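Side-chain contact in folylpolyglutamate synthase/dihydrofolate synthase (Thermotoga maritima, PDB 1O5Z), which probably adds L-glutamate to dihydropteroate and to tetrahydrofolyl-polyglutamates at the expense of ATP, with magnesium as cofactor: residues Lys355-Ile360 / Val388-Lys393. Sequence-based numbering, arbitrary orientation.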
loop_
_atom_site.group_PDB
_atom_site.type_symbol
_atom_site.label_atom_id
_atom_site.label_comp_id
_atom_site.label_asym_id
_atom_site.label_seq_id
_atom_site.Cartn_x
_atom_site.Cartn_y
_atom_site.Cartn_z
ATOM N N LYS A 355 5.999 -17.067 10.019
ATOM C CA LYS A 355 6.784 -15.880 10.215
ATOM C C LYS A 355 7.799 -16.114 11.317
ATOM O O LYS A 355 7.731 -17.126 12.021
ATOM C CB LYS A 355 5.837 -14.708 10.506
ATOM C CG LYS A 355 5.423 -14.041 9.192
ATOM C CD LYS A 355 3.953 -13.761 9.087
ATOM C CE LYS A 355 3.594 -13.320 7.681
ATOM N NZ LYS A 355 3.527 -14.460 6.745
ATOM N N ASN A 356 8.770 -15.212 11.446
ATOM C CA ASN A 356 9.764 -15.371 12.498
ATOM C C ASN A 356 9.268 -14.841 13.846
ATOM O O ASN A 356 9.673 -13.769 14.319
ATOM C CB ASN A 356 11.086 -14.761 12.102
ATOM C CG ASN A 356 12.207 -15.400 12.808
ATOM O OD1 ASN A 356 12.262 -15.369 14.034
ATOM N ND2 ASN A 356 13.087 -16.047 12.062
ATOM N N ARG A 357 8.388 -15.636 14.456
ATOM C CA ARG A 357 7.680 -15.240 15.647
ATOM C C ARG A 357 8.579 -14.677 16.698
ATOM O O ARG A 357 8.291 -13.629 17.259
ATOM C CB ARG A 357 6.942 -16.418 16.247
ATOM C CG ARG A 357 5.652 -16.677 15.589
ATOM C CD ARG A 357 4.995 -17.881 16.104
ATOM N NE ARG A 357 3.634 -18.007 15.620
ATOM C CZ ARG A 357 2.900 -19.096 15.817
ATOM N NH1 ARG A 357 3.424 -20.130 16.488
ATOM N NH2 ARG A 357 1.657 -19.168 15.347
ATOM N N GLU A 358 9.651 -15.405 16.977
ATOM C CA GLU A 358 10.543 -15.102 18.084
ATOM C C GLU A 358 11.302 -13.801 17.831
ATOM O O GLU A 358 11.379 -12.944 18.698
ATOM C CB GLU A 358 11.516 -16.260 18.231
ATOM C CG GLU A 358 12.616 -16.146 19.274
ATOM C CD GLU A 358 13.699 -17.166 19.003
ATOM O OE1 GLU A 358 14.848 -16.778 18.734
ATOM O OE2 GLU A 358 13.368 -18.359 18.977
ATOM N N ASP A 359 11.851 -13.650 16.636
ATOM C CA ASP A 359 12.595 -12.457 16.330
ATOM C C ASP A 359 11.628 -11.264 16.242
ATOM O O ASP A 359 12.025 -10.148 16.495
ATOM C CB ASP A 359 13.452 -12.630 15.051
ATOM C CG ASP A 359 14.619 -13.636 15.222
ATOM O OD1 ASP A 359 14.557 -14.554 16.081
ATOM O OD2 ASP A 359 15.667 -13.608 14.522
ATOM N N ILE A 360 10.358 -11.483 15.930
ATOM C CA ILE A 360 9.377 -10.374 16.015
ATOM C C ILE A 360 9.077 -9.970 17.458
ATOM O O ILE A 360 9.109 -8.784 17.789
ATOM C CB ILE A 360 8.025 -10.718 15.294
ATOM C CG1 ILE A 360 8.205 -10.836 13.780
ATOM C CG2 ILE A 360 6.931 -9.678 15.624
ATOM C CD1 ILE A 360 7.058 -11.599 13.108
ATOM N N VAL A 388 2.296 -18.483 22.135
ATOM C CA VAL A 388 2.089 -18.052 23.507
ATOM C C VAL A 388 3.306 -18.384 24.385
ATOM O O VAL A 388 3.709 -17.589 25.224
ATOM C CB VAL A 388 0.801 -18.742 24.105
ATOM C CG1 VAL A 388 0.694 -18.518 25.592
ATOM C CG2 VAL A 388 -0.427 -18.233 23.453
ATOM N N ASP A 389 3.845 -19.585 24.217
ATOM C CA ASP A 389 5.012 -20.016 24.976
ATOM C C ASP A 389 6.209 -19.113 24.731
ATOM O O ASP A 389 6.930 -18.729 25.660
ATOM C CB ASP A 389 5.418 -21.429 24.570
ATOM C CG ASP A 389 4.520 -22.508 25.159
ATOM O OD1 ASP A 389 3.634 -22.204 25.978
ATOM O OD2 ASP A 389 4.642 -23.705 24.842
ATOM N N MET A 390 6.433 -18.822 23.456
ATOM C CA MET A 390 7.459 -17.886 23.041
ATOM C C MET A 390 7.285 -16.533 23.676
ATOM O O MET A 390 8.222 -15.997 24.208
ATOM C CB MET A 390 7.407 -17.697 21.546
ATOM C CG MET A 390 8.479 -18.441 20.797
ATOM S SD MET A 390 8.360 -17.901 19.070
ATOM C CE MET A 390 7.114 -19.070 18.460
ATOM N N ALA A 391 6.085 -15.978 23.592
ATOM C CA ALA A 391 5.780 -14.693 24.206
ATOM C C ALA A 391 6.138 -14.727 25.670
ATOM O O ALA A 391 6.736 -13.786 26.202
ATOM C CB ALA A 391 4.319 -14.393 24.058
ATOM N N LYS A 392 5.784 -15.832 26.311
ATOM C CA LYS A 392 6.079 -16.028 27.725
ATOM C C LYS A 392 7.572 -16.117 28.011
ATOM O O LYS A 392 8.011 -15.747 29.098
ATOM C CB LYS A 392 5.344 -17.249 28.260
ATOM C CG LYS A 392 3.850 -16.982 28.490
ATOM C CD LYS A 392 3.065 -18.251 28.786
ATOM C CE LYS A 392 1.696 -17.927 29.372
ATOM N NZ LYS A 392 0.761 -19.104 29.302
ATOM N N LYS A 393 8.349 -16.584 27.034
ATOM C CA LYS A 393 9.839 -16.439 27.053
ATOM C C LYS A 393 10.376 -14.983 27.148
ATOM O O LYS A 393 11.480 -14.774 27.658
ATOM C CB LYS A 393 10.425 -17.094 25.805
ATOM C CG LYS A 393 11.398 -18.209 26.070
ATOM C CD LYS A 393 11.807 -18.863 24.758
ATOM C CE LYS A 393 13.091 -19.649 24.893
ATOM N NZ LYS A 393 13.881 -19.575 23.629
#
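A single thioether does nearly all the work here: Met390 reaches from helix 384-394 to the first turn of helix 357-361, laying its sulfur and methyl against the root of Arg357. Its SD sits 3.5 Å from Arg357 CB and equally close to the backbone N of Glu358. The bend at the last torsion (chi3 -87°) swings Met390 CE across the arginine's aliphatic part, 3.4 Å from Arg357 CD, the two side chains crossing at about a right angle. Met390 CE also lies at the edge of the guanidinium, near its plane. That group is gripped by backbone carbonyls: Lys382 O and Ile351 O accept from NH2, Asp383 O from NH1. Asn356, just ahead of helix 357-361, is its N-cap, OD1 accepting from Asp359 N at 3.1 Å. Both helices belong to the glutamate ligase domain of this Mur ligase relative; strand 370-373 lies between them in the chain, and Val388 and Ala391 pack on its Val373. Glu358 OE2 and Lys393 NZ, 4.8 Å apart, may attract weakly but do not touch. Between segments 355-360 and 388-393 the contact is thus van der Waals, while arginine's polar end fastens the first helix to the chain leading into the second.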